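Local atomic coordinates of peptidase M14 domain-containing protein (Shewanella amazonensis, PDB entry 2QVP), a protein that is uncharacterised but probably acts as a zinc-dependent hydrolase of the peptidase M14 family, related to the metallocarboxypeptidases. Residues Pro66-Ile70 with Phe266-Ala271; Gly164-Cys168 with Ala262-Phe266; Gln8-Trp12 with Ala114-Arg118; Asn120-Pro126 with Asp142-Glu146. All blocks are in the same frame, centred on the assembly; numbering follows the deposited sequence. Where two conformers were deposited one is given.

Contact 1 of 4, residues Pro66-Ile70 with Phe266-Ala271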
loop_
_atom_site.group_PDB
_atom_site.type_symbol
_atom_site.label_atom_id
_atom_site.label_comp_id
_atom_site.label_asym_id
_atom_site.label_seq_id
_atom_site.Cartn_x
_atom_site.Cartn_y
_atom_site.Cartn_z
ATOM N N PRO A 66 -7.556 15.626 -6.833
ATOM C CA PRO A 66 -7.595 14.705 -5.694
ATOM C C PRO A 66 -6.194 14.341 -5.166
ATOM O O PRO A 66 -5.224 14.345 -5.917
ATOM C CB PRO A 66 -8.301 13.454 -6.256
ATOM C CG PRO A 66 -8.163 13.542 -7.736
ATOM C CD PRO A 66 -8.140 15.018 -8.049
ATOM N N ASN A 67 -6.140 14.104 -3.870
ATOM C CA ASN A 67 -4.969 13.686 -3.154
ATOM C C ASN A 67 -5.129 12.218 -2.876
ATOM O O ASN A 67 -5.923 11.827 -2.007
ATOM C CB ASN A 67 -4.811 14.437 -1.840
ATOM C CG ASN A 67 -4.561 15.930 -2.033
ATOM O OD1 ASN A 67 -4.458 16.421 -3.161
ATOM N ND2 ASN A 67 -4.507 16.665 -0.920
ATOM N N LEU A 68 -4.378 11.417 -3.629
ATOM C CA LEU A 68 -4.366 9.981 -3.473
ATOM C C LEU A 68 -3.017 9.515 -2.887
ATOM O O LEU A 68 -1.993 10.031 -3.256
ATOM C CB LEU A 68 -4.620 9.309 -4.818
ATOM C CG LEU A 68 -6.019 8.844 -5.210
ATOM C CD1 LEU A 68 -7.151 9.696 -4.646
ATOM C CD2 LEU A 68 -6.053 8.670 -6.739
ATOM N N LEU A 69 -3.065 8.571 -1.944
ATOM C CA LEU A 69 -1.856 7.977 -1.355
ATOM C C LEU A 69 -1.867 6.473 -1.606
ATOM O O LEU A 69 -2.905 5.807 -1.412
ATOM C CB LEU A 69 -1.758 8.260 0.139
ATOM C CG LEU A 69 -0.550 7.679 0.916
ATOM C CD1 LEU A 69 0.769 8.168 0.363
ATOM C CD2 LEU A 69 -0.661 7.998 2.394
ATOM N N ILE A 70 -0.717 5.948 -2.034
ATOM C CA ILE A 70 -0.528 4.550 -2.204
ATOM C C ILE A 70 0.580 4.111 -1.263
ATOM O O ILE A 70 1.663 4.681 -1.319
ATOM C CB ILE A 70 -0.140 4.165 -3.640
ATOM C CG1 ILE A 70 -1.190 4.674 -4.664
ATOM C CG2 ILE A 70 0.043 2.659 -3.696
ATOM C CD1 ILE A 70 -0.926 4.267 -6.094
ATOM N N PHE A 266 -7.304 2.007 -8.962
ATOM C CA PHE A 266 -7.487 2.932 -7.852
ATOM C C PHE A 266 -7.366 4.390 -8.325
ATOM O O PHE A 266 -8.280 5.192 -8.073
ATOM C CB PHE A 266 -6.486 2.577 -6.734
ATOM C CG PHE A 266 -6.445 3.553 -5.600
ATOM C CD1 PHE A 266 -7.431 3.556 -4.621
ATOM C CD2 PHE A 266 -5.381 4.441 -5.488
ATOM C CE1 PHE A 266 -7.343 4.460 -3.549
ATOM C CE2 PHE A 266 -5.279 5.333 -4.442
ATOM C CZ PHE A 266 -6.251 5.353 -3.476
ATOM N N VAL A 267 -6.284 4.701 -9.042
ATOM C CA VAL A 267 -6.043 6.047 -9.590
ATOM C C VAL A 267 -7.041 6.384 -10.699
ATOM O O VAL A 267 -7.511 7.526 -10.780
ATOM C CB VAL A 267 -4.560 6.206 -10.089
ATOM C CG1 VAL A 267 -4.348 7.502 -10.872
ATOM C CG2 VAL A 267 -3.603 6.152 -8.920
ATOM N N ASN A 268 -7.352 5.391 -11.551
ATOM C CA ASN A 268 -8.340 5.532 -12.654
ATOM C C ASN A 268 -9.721 5.964 -12.178
ATOM O O ASN A 268 -10.334 6.851 -12.765
ATOM C CB ASN A 268 -8.581 4.222 -13.443
ATOM C CG ASN A 268 -7.569 3.956 -14.541
ATOM O OD1 ASN A 268 -6.570 4.676 -14.735
ATOM N ND2 ASN A 268 -7.834 2.866 -15.279
HETATM N N MSE A 269 -10.230 5.287 -11.156
HETATM C CA MSE A 269 -11.538 5.599 -10.576
HETATM C C MSE A 269 -11.570 6.971 -9.884
HETATM O O MSE A 269 -12.451 7.806 -10.150
HETATM C CB MSE A 269 -11.933 4.525 -9.549
HETATM C CG MSE A 269 -12.221 3.129 -10.097
HETATM SE SE MSE A 269 -13.961 2.937 -10.979
HETATM C CE MSE A 269 -13.630 3.725 -12.745
ATOM N N LEU A 270 -10.619 7.174 -8.982
ATOM C CA LEU A 270 -10.555 8.386 -8.185
ATOM C C LEU A 270 -9.991 9.626 -8.884
ATOM O O LEU A 270 -10.242 10.749 -8.414
ATOM C CB LEU A 270 -9.799 8.092 -6.878
ATOM C CG LEU A 270 -10.356 6.931 -6.041
ATOM C CD1 LEU A 270 -9.623 6.874 -4.725
ATOM C CD2 LEU A 270 -11.881 7.047 -5.825
ATOM N N ALA A 271 -9.251 9.450 -9.970
ATOM C CA ALA A 271 -8.745 10.590 -10.752
ATOM C C ALA A 271 -8.851 10.246 -12.253
ATOM O O ALA A 271 -7.836 10.033 -12.912
ATOM C CB ALA A 271 -7.341 10.909 -10.342
#

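Contact 2 of 4, residues Gly164-Cys168 with Ala262-Phe266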
loop_
_atom_site.group_PDB
_atom_site.type_symbol
_atom_site.label_atom_id
_atom_site.label_comp_id
_atom_site.label_asym_id
_atom_site.label_seq_id
_atom_site.Cartn_x
_atom_site.Cartn_y
_atom_site.Cartn_z
ATOM N N GLY A 164 -8.399 9.403 -0.925
ATOM C CA GLY A 164 -8.222 7.960 -1.025
ATOM C C GLY A 164 -6.893 7.410 -0.528
ATOM O O GLY A 164 -5.878 8.023 -0.716
ATOM N N ILE A 165 -6.942 6.228 0.090
ATOM C CA ILE A 165 -5.796 5.455 0.502
ATOM C C ILE A 165 -5.907 4.036 -0.099
ATOM O O ILE A 165 -6.974 3.412 -0.084
ATOM C CB ILE A 165 -5.590 5.384 2.055
ATOM C CG1 ILE A 165 -4.452 4.418 2.413
ATOM C CG2 ILE A 165 -6.886 5.030 2.876
ATOM C CD1 ILE A 165 -3.123 4.809 1.790
ATOM N N LEU A 166 -4.816 3.572 -0.702
ATOM C CA LEU A 166 -4.699 2.203 -1.145
ATOM C C LEU A 166 -3.420 1.664 -0.509
ATOM O O LEU A 166 -2.367 2.272 -0.731
ATOM C CB LEU A 166 -4.591 2.107 -2.648
ATOM C CG LEU A 166 -4.173 0.742 -3.270
ATOM C CD1 LEU A 166 -5.202 -0.342 -3.009
ATOM C CD2 LEU A 166 -3.935 0.854 -4.749
ATOM N N THR A 167 -3.524 0.621 0.332
ATOM C CA THR A 167 -2.337 -0.035 0.878
ATOM C C THR A 167 -2.275 -1.423 0.243
ATOM O O THR A 167 -3.260 -2.135 0.188
ATOM C CB THR A 167 -2.319 -0.120 2.396
ATOM O OG1 THR A 167 -2.679 1.149 2.938
ATOM C CG2 THR A 167 -0.940 -0.468 2.862
ATOM N N CYS A 168 -1.090 -1.805 -0.231
ATOM C CA CYS A 168 -0.930 -3.033 -0.963
ATOM C C CYS A 168 -0.285 -4.140 -0.159
ATOM O O CYS A 168 0.944 -4.206 -0.027
ATOM C CB CYS A 168 -0.179 -2.707 -2.260
ATOM S SG CYS A 168 -1.248 -1.592 -3.301
ATOM N N ALA A 262 -4.209 -3.047 -9.638
ATOM C CA ALA A 262 -5.048 -2.449 -8.592
ATOM C C ALA A 262 -4.712 -0.957 -8.396
ATOM O O ALA A 262 -5.622 -0.157 -8.219
ATOM C CB ALA A 262 -4.896 -3.200 -7.281
HETATM N N MSE A 263 -3.414 -0.590 -8.442
HETATM C CA MSE A 263 -2.986 0.821 -8.315
HETATM C C MSE A 263 -3.504 1.653 -9.476
HETATM O O MSE A 263 -4.012 2.768 -9.271
HETATM C CB MSE A 263 -1.466 0.952 -8.195
HETATM C CG MSE A 263 -0.915 0.333 -6.937
HETATM SE SE MSE A 263 0.987 0.107 -6.919
HETATM C CE MSE A 263 1.136 -1.301 -5.604
ATOM N N ASN A 264 -3.412 1.098 -10.680
ATOM C CA ASN A 264 -3.993 1.723 -11.884
ATOM C C ASN A 264 -5.492 1.953 -11.764
ATOM O O ASN A 264 -5.959 3.035 -12.076
ATOM C CB ASN A 264 -3.764 0.874 -13.142
ATOM C CG ASN A 264 -2.322 0.900 -13.629
ATOM O OD1 ASN A 264 -1.614 1.906 -13.499
ATOM N ND2 ASN A 264 -1.888 -0.213 -14.225
ATOM N N THR A 265 -6.230 0.935 -11.316
ATOM C CA THR A 265 -7.688 1.019 -11.138
ATOM C C THR A 265 -8.055 2.025 -10.065
ATOM O O THR A 265 -8.991 2.790 -10.250
ATOM C CB THR A 265 -8.287 -0.349 -10.771
ATOM O OG1 THR A 265 -7.875 -1.313 -11.745
ATOM C CG2 THR A 265 -9.799 -0.303 -10.738
ATOM N N PHE A 266 -7.304 2.007 -8.962
ATOM C CA PHE A 266 -7.487 2.932 -7.852
ATOM C C PHE A 266 -7.366 4.390 -8.325
ATOM O O PHE A 266 -8.280 5.192 -8.073
ATOM C CB PHE A 266 -6.486 2.577 -6.734
ATOM C CG PHE A 266 -6.445 3.553 -5.600
ATOM C CD1 PHE A 266 -7.431 3.556 -4.621
ATOM C CD2 PHE A 266 -5.381 4.441 -5.488
ATOM C CE1 PHE A 266 -7.343 4.460 -3.549
ATOM C CE2 PHE A 266 -5.279 5.333 -4.442
ATOM C CZ PHE A 266 -6.251 5.353 -3.476
#

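Contact 3 of 4, residues Gln8-Trp12 with Ala114-Arg118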
loop_
_atom_site.group_PDB
_atom_site.type_symbol
_atom_site.label_atom_id
_atom_site.label_comp_id
_atom_site.label_asym_id
_atom_site.label_seq_id
_atom_site.Cartn_x
_atom_site.Cartn_y
_atom_site.Cartn_z
ATOM N N GLN A 8 8.644 -18.238 8.562
ATOM C CA GLN A 8 9.105 -16.849 8.843
ATOM C C GLN A 8 9.675 -16.170 7.585
ATOM O O GLN A 8 9.089 -15.210 7.120
ATOM C CB GLN A 8 10.152 -16.810 9.967
ATOM C CG GLN A 8 10.608 -15.375 10.360
ATOM C CD GLN A 8 12.003 -15.293 10.993
ATOM O OE1 GLN A 8 12.206 -14.553 11.973
ATOM N NE2 GLN A 8 12.977 -16.024 10.421
ATOM N N THR A 9 10.820 -16.631 7.068
ATOM C CA THR A 9 11.463 -15.990 5.890
ATOM C C THR A 9 10.846 -16.453 4.583
ATOM O O THR A 9 10.744 -17.664 4.349
ATOM C CB THR A 9 13.009 -16.180 5.869
ATOM O OG1 THR A 9 13.577 -15.219 6.757
ATOM C CG2 THR A 9 13.613 -15.945 4.471
ATOM N N PHE A 10 10.466 -15.481 3.736
ATOM C CA PHE A 10 9.858 -15.715 2.426
ATOM C C PHE A 10 10.597 -14.943 1.329
ATOM O O PHE A 10 10.685 -13.710 1.389
ATOM C CB PHE A 10 8.403 -15.269 2.423
ATOM C CG PHE A 10 7.502 -16.023 3.384
ATOM C CD1 PHE A 10 7.369 -15.616 4.690
ATOM C CD2 PHE A 10 6.755 -17.109 2.960
ATOM C CE1 PHE A 10 6.529 -16.293 5.590
ATOM C CE2 PHE A 10 5.901 -17.792 3.855
ATOM C CZ PHE A 10 5.799 -17.380 5.165
ATOM N N VAL A 11 11.091 -15.658 0.315
ATOM C CA VAL A 11 11.847 -15.075 -0.791
ATOM C C VAL A 11 11.435 -15.697 -2.110
ATOM O O VAL A 11 11.274 -16.907 -2.200
ATOM C CB VAL A 11 13.373 -15.309 -0.645
ATOM C CG1 VAL A 11 14.142 -14.486 -1.712
ATOM C CG2 VAL A 11 13.849 -14.984 0.775
ATOM N N TRP A 12 11.219 -14.863 -3.117
ATOM C CA TRP A 12 10.940 -15.309 -4.453
ATOM C C TRP A 12 11.871 -14.600 -5.457
ATOM O O TRP A 12 12.459 -13.565 -5.174
ATOM C CB TRP A 12 9.492 -15.034 -4.817
ATOM C CG TRP A 12 8.466 -15.627 -3.905
ATOM C CD1 TRP A 12 7.816 -16.819 -4.070
ATOM C CD2 TRP A 12 7.927 -15.041 -2.710
ATOM N NE1 TRP A 12 6.929 -17.017 -3.059
ATOM C CE2 TRP A 12 6.974 -15.950 -2.200
ATOM C CE3 TRP A 12 8.138 -13.828 -2.032
ATOM C CZ2 TRP A 12 6.231 -15.685 -1.046
ATOM C CZ3 TRP A 12 7.417 -13.574 -0.868
ATOM C CH2 TRP A 12 6.475 -14.500 -0.390
ATOM N N ALA A 114 14.043 -6.589 3.470
ATOM C CA ALA A 114 15.390 -7.041 3.165
ATOM C C ALA A 114 15.623 -8.498 3.542
ATOM O O ALA A 114 16.468 -9.152 2.931
ATOM C CB ALA A 114 16.430 -6.154 3.866
ATOM N N LYS A 115 14.912 -8.994 4.559
ATOM C CA LYS A 115 15.042 -10.384 5.032
ATOM C C LYS A 115 13.904 -11.302 4.632
ATOM O O LYS A 115 13.988 -12.519 4.839
ATOM C CB LYS A 115 15.182 -10.385 6.568
ATOM C CG LYS A 115 16.415 -9.588 7.089
ATOM C CD LYS A 115 17.764 -10.187 6.640
ATOM C CE LYS A 115 18.932 -9.310 7.034
ATOM N NZ LYS A 115 18.981 -9.131 8.519
ATOM N N GLY A 116 12.849 -10.741 4.057
ATOM C CA GLY A 116 11.675 -11.515 3.667
ATOM C C GLY A 116 10.811 -11.961 4.829
ATOM O O GLY A 116 10.168 -13.009 4.727
ATOM N N HIS A 117 10.791 -11.203 5.934
ATOM C CA HIS A 117 9.925 -11.552 7.074
ATOM C C HIS A 117 8.992 -10.413 7.429
ATOM O O HIS A 117 9.305 -9.241 7.239
ATOM C CB HIS A 117 10.676 -12.112 8.303
ATOM C CG HIS A 117 11.703 -11.208 8.912
ATOM N ND1 HIS A 117 11.395 -9.989 9.486
ATOM C CD2 HIS A 117 13.016 -11.425 9.176
ATOM C CE1 HIS A 117 12.489 -9.457 10.003
ATOM N NE2 HIS A 117 13.485 -10.311 9.836
ATOM N N ARG A 118 7.844 -10.821 7.958
ATOM C CA ARG A 118 6.760 -9.908 8.317
ATOM C C ARG A 118 7.159 -8.755 9.214
ATOM O O ARG A 118 6.908 -7.624 8.867
ATOM C CB ARG A 118 5.559 -10.666 8.938
ATOM C CG ARG A 118 4.472 -9.732 9.517
ATOM C CD ARG A 118 3.109 -10.363 9.849
ATOM N NE ARG A 118 2.168 -10.417 8.716
ATOM C CZ ARG A 118 0.839 -10.525 8.830
ATOM N NH1 ARG A 118 0.219 -10.550 10.018
ATOM N NH2 ARG A 118 0.092 -10.572 7.733
HETATM O O HOH W 1 7.676 -13.677 8.489
#

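Contact 4 of 4, residues Asn120-Pro126 with Asp142-Glu146. With SO4 (sulfate ion), chain D.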
loop_
_atom_site.group_PDB
_atom_site.type_symbol
_atom_site.label_atom_id
_atom_site.label_comp_id
_atom_site.label_asym_id
_atom_site.label_seq_id
_atom_site.Cartn_x
_atom_site.Cartn_y
_atom_site.Cartn_z
ATOM N N ASN A 120 9.636 -6.091 11.615
ATOM C CA ASN A 120 10.878 -5.328 11.439
ATOM C C ASN A 120 11.964 -6.033 12.255
ATOM O O ASN A 120 11.660 -6.993 12.952
ATOM C CB ASN A 120 10.733 -3.839 11.823
ATOM C CG ASN A 120 10.436 -3.596 13.319
ATOM O OD1 ASN A 120 10.569 -4.487 14.174
ATOM N ND2 ASN A 120 10.047 -2.351 13.635
ATOM N N GLU A 121 13.198 -5.529 12.194
ATOM C CA GLU A 121 14.359 -6.116 12.920
ATOM C C GLU A 121 14.147 -6.226 14.441
ATOM O O GLU A 121 14.721 -7.104 15.085
ATOM C CB GLU A 121 15.640 -5.319 12.614
ATOM C CG GLU A 121 15.613 -3.854 13.163
ATOM C CD GLU A 121 16.768 -2.971 12.708
ATOM O OE1 GLU A 121 17.530 -3.360 11.780
ATOM O OE2 GLU A 121 16.883 -1.858 13.286
ATOM N N LEU A 122 13.320 -5.335 14.996
ATOM C CA LEU A 122 12.953 -5.338 16.421
ATOM C C LEU A 122 11.778 -6.277 16.772
ATOM O O LEU A 122 11.402 -6.332 17.937
ATOM C CB LEU A 122 12.605 -3.898 16.864
ATOM C CG LEU A 122 13.676 -2.807 16.707
ATOM C CD1 LEU A 122 13.066 -1.413 16.839
ATOM C CD2 LEU A 122 14.808 -3.032 17.721
ATOM N N GLY A 123 11.212 -6.998 15.794
ATOM C CA GLY A 123 10.056 -7.902 15.983
ATOM C C GLY A 123 8.671 -7.251 16.012
ATOM O O GLY A 123 7.663 -7.940 16.208
ATOM N N GLU A 124 8.629 -5.943 15.727
ATOM C CA GLU A 124 7.408 -5.135 15.773
ATOM C C GLU A 124 6.639 -5.247 14.458
ATOM O O GLU A 124 7.245 -5.377 13.401
ATOM C CB GLU A 124 7.750 -3.655 15.995
ATOM C CG GLU A 124 8.534 -3.298 17.268
ATOM C CD GLU A 124 7.698 -3.306 18.547
ATOM O OE1 GLU A 124 6.468 -3.028 18.493
ATOM O OE2 GLU A 124 8.297 -3.548 19.624
ATOM N N ASN A 125 5.320 -5.171 14.534
ATOM C CA ASN A 125 4.416 -5.176 13.382
ATOM C C ASN A 125 4.165 -3.719 12.968
ATOM O O ASN A 125 3.404 -3.025 13.643
ATOM C CB ASN A 125 3.085 -5.847 13.747
ATOM C CG ASN A 125 2.064 -5.817 12.605
ATOM O OD1 ASN A 125 2.343 -5.386 11.479
ATOM N ND2 ASN A 125 0.876 -6.313 12.894
ATOM N N PRO A 126 4.768 -3.245 11.850
ATOM C CA PRO A 126 4.529 -1.847 11.476
ATOM C C PRO A 126 3.132 -1.433 11.023
ATOM O O PRO A 126 2.891 -0.246 10.960
ATOM C CB PRO A 126 5.560 -1.601 10.335
ATOM C CG PRO A 126 6.593 -2.687 10.508
ATOM C CD PRO A 126 5.745 -3.862 10.926
ATOM N N ASP A 142 1.662 -0.361 21.301
ATOM C CA ASP A 142 2.059 -1.315 20.247
ATOM C C ASP A 142 2.542 -0.689 18.920
ATOM O O ASP A 142 2.654 -1.411 17.934
ATOM C CB ASP A 142 0.907 -2.300 19.984
ATOM C CG ASP A 142 -0.340 -1.639 19.390
ATOM O OD1 ASP A 142 -0.569 -0.406 19.553
ATOM O OD2 ASP A 142 -1.116 -2.393 18.783
ATOM N N THR A 143 2.829 0.614 18.867
ATOM C CA THR A 143 3.267 1.218 17.599
ATOM C C THR A 143 4.729 0.848 17.376
ATOM O O THR A 143 5.523 0.858 18.301
ATOM C CB THR A 143 3.033 2.755 17.568
ATOM O OG1 THR A 143 1.692 3.022 17.981
ATOM C CG2 THR A 143 3.235 3.342 16.198
ATOM N N SER A 144 5.065 0.447 16.155
ATOM C CA SER A 144 6.434 0.119 15.792
ATOM C C SER A 144 7.185 1.417 15.537
ATOM O O SER A 144 6.555 2.483 15.372
ATOM C CB SER A 144 6.441 -0.661 14.502
ATOM O OG SER A 144 6.164 0.240 13.441
ATOM N N ALA A 145 8.520 1.326 15.494
ATOM C CA ALA A 145 9.393 2.477 15.158
ATOM C C ALA A 145 8.974 3.191 13.859
ATOM O O ALA A 145 8.976 4.417 13.787
ATOM C CB ALA A 145 10.856 2.031 15.052
ATOM N N GLU A 146 8.599 2.415 12.850
ATOM C CA GLU A 146 8.162 2.944 11.556
ATOM C C GLU A 146 6.818 3.659 11.695
ATOM O O GLU A 146 6.586 4.732 11.115
ATOM C CB GLU A 146 8.038 1.836 10.500
ATOM C CG GLU A 146 9.346 1.055 10.192
ATOM C CD GLU A 146 9.681 -0.061 11.158
ATOM O OE1 GLU A 146 8.796 -0.434 11.996
ATOM O OE2 GLU A 146 10.834 -0.562 11.060
HETATM S S SO4 D . -1.942 -6.848 10.893
HETATM O O1 SO4 D . -0.638 -6.206 10.826
HETATM O O2 SO4 D . -2.183 -7.693 9.743
HETATM O O3 SO4 D . -2.031 -7.655 12.104
HETATM O O4 SO4 D . -2.984 -5.811 10.883
HETATM O O HOH W 2 4.301 -4.347 17.243
HETATM O O HOH W 3 3.292 0.715 13.698
#

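Contact 1 of 4, residues Pro66-Ile70 with Phe266-Ala271
P66 faces A271 and L68 faces V267 where strand 67-70 runs against helix 266-270 in nearly the opposite direction, the two short axes making 166° and approaching to 10.1 Å. That distance is filled by one interlocking layer of apolar side chains, as expected for a helix laid along a beta-sheet. L68 points at the helix, and its methyls straddle L270 CB, which is 3.8 Å from both CD1 and CD2; CD1 also meets L270 CD1, and CD2 rests 3.9 Å from V267 CA. L68 CG meets the F266 ring, 3.7 Å from CE2, the two side chains reaching past one another from opposite sides. The torsions of L68 lie away from the staggered values (chi1 -97°, chi2 32°), which is consistent with close packing on several sides. I70 continues the row, its CG1 lying 4.1 Å from F266 CE2. Beside A271, the P66 ring packs against the end of the helix, CG 3.5 Å from L270 O and 3.8 Å from A271 CB. Replacing L68 with an alanine would probably open a gap between L270 and the F266 ring and leave V267 CA and the L270 side chain less covered. L102 of strand 101-105 and F191 of helix 190-200 extend the same apolar layer. Most of the contact is apolar, with two backbone oxygens touched by carbon, which suits branched and aromatic residues.

Contact 2 of 4, residues Gly164-Cys168 with Ala262-Phe266
L166 lays its CB squarely over the ring of F266, 3.5 Å from the centroid and only 1° off the ring normal, an almost ideal CH-pi contact. Two torsions make this possible. F266 holds CG anti to its own backbone N (chi1 173°), which sends the ring from the helix across to the strand. L166 likewise turns CG away from its N (chi1 168°); this places CD2 against the helix, 3.7 Å from F266 CB and 3.8 Å from CG of M263. The far edge of the ring meets G164, whose C lies 3.7 Å from F266 CZ near the ring plane; a CB on G164 would crowd that edge, and glycine also suits the backbone angles there. One turn before F266 in the helix, M263, present as selenomethionine, stretches out beyond CG and brings CE within 3.3 Å of C168 SG, a tight apolar touch. The side chain of C168 lies about 9 Å from that of E245, the predicted active-site proton donor/acceptor. Were F266 a leucine, the flat surface under L166 CB would be lost, and the edge contact with G164 would probably give way to a gap between helix 252-270 and the sheet. F266 bridges the neighbouring strands 67-72 and 165-171. The contact consists of dispersion and CH-pi forces, and it packs a central strand of the alpha/beta fold against the helix without spending a polar group.

Contact 3 of 4, residues Gln8-Trp12 with Ala114-Arg118
T9 and K115 meet where the start of the modelled chain lies across the end of helix 110-115, and T9 contributes each of its side-chain atoms. Its CB stands 3.9 Å from K115 O. Of the two branches beyond, OG1 is anti to the carbonyl carbon (chi1 -80°) and gives a weak hydrogen bond to K115 O at 3.3 Å, whereas the methyl CG2 passes the same oxygen at 3.5 Å. A short side chain with both a hydroxyl and a methyl thus covers a carbonyl that the helix leaves at its end. Between the backbones, F10 N donates to G116 O at 2.7 Å, with the donor tilted 25° from the carbonyl plane. G116 is the C-prime residue of a Schellman motif, in which H117 N bonds to G112 O and G116 N to F113 O, and its positive phi suits glycine. The neighbour makes the choice stricter, because a CB on G116 would clash with F10 O; as it is, G116 CA comes within 3.3 Å of F10 O in a CA-H...O contact. The edge of the F10 ring lies near G116 O, while E77 and V172 also touch the ring. The Q8 chain runs alongside H117, their amide and ring planes 24° apart and Q8 CG 3.9 Å from H117 CB. Farther along, a water donates to Q8 O and accepts from R118 N, its distance to R118 N being 2.9 Å.

Contact 4 of 4, residues Asn120-Pro126 with Asp142-Glu146
N120 and E146 supply the direct hydrogen bonds of this contact. N120 holds CG between its backbone N and carbonyl carbon (chi1 65°), which turns the amide toward E146. N120 ND2 donates to E146 OE1 at 2.8 Å, using the syn lone pair of that oxygen, and more weakly to OE2 at 3.2 Å; the amide and carboxylate planes are turned 53° apart. The other end of the same amide serves its own loop, OD1 accepting from E124 N at 2.9 Å with the donor 45° above the carbonyl plane. An asparagine fits because it donates and accepts at once. E146 OE1 also takes a bond from S144 OG on its anti lone pair, at 3.1 Å; two donors grip this oxygen and fix the carboxylate, and probably ease its negative charge. S144 is the N-cap of helix 145-152, where its OG accepts from G147 N, while N120 to G123 forms a type I beta turn closed by a glycine of positive phi. In van der Waals contact, P126 CA lies 3.3 Å from S144 OG, and the proline ring runs alongside the E146 side chain. Among apolar contacts, E124 CB abuts S144 CB, and L122 barely touches A145. One water donates to P126 O and accepts from S144 N at 3.0 Å; a second joins E124 OE1 to N125 N and, weakly, D142 O. N125 ND2 binds a sulfate, probably from the crystallisation liquor, at 2.6 Å to its O1, while N125 OD1 accepts from H75 NE2 and N127 N.

Overall arrangement
Contacts 1 and 2 form one continuous layer, their centres 7 Å apart. They share F266 and helix 252-270, and their strands, 67-72 and 165-171, are hydrogen-bonded neighbours in the mixed sheet. Contacts 2 and 4 are both nested inside the chain loop closed by contact 1, whereas contacts 1 and 3 cross along the chain; a late helix thus packs two neighbouring strands. Contacts 3 and 4 adjoin in sequence, with centres 15 Å apart, and lie about 30 and 28 Å from contact 1, centre to centre. Contact 3 closes before contact 4 opens, and both precede contact 2. The buried pair packs the alpha/beta body, while the other two join loops and helix ends on the far side of the chain's centre from contact 1.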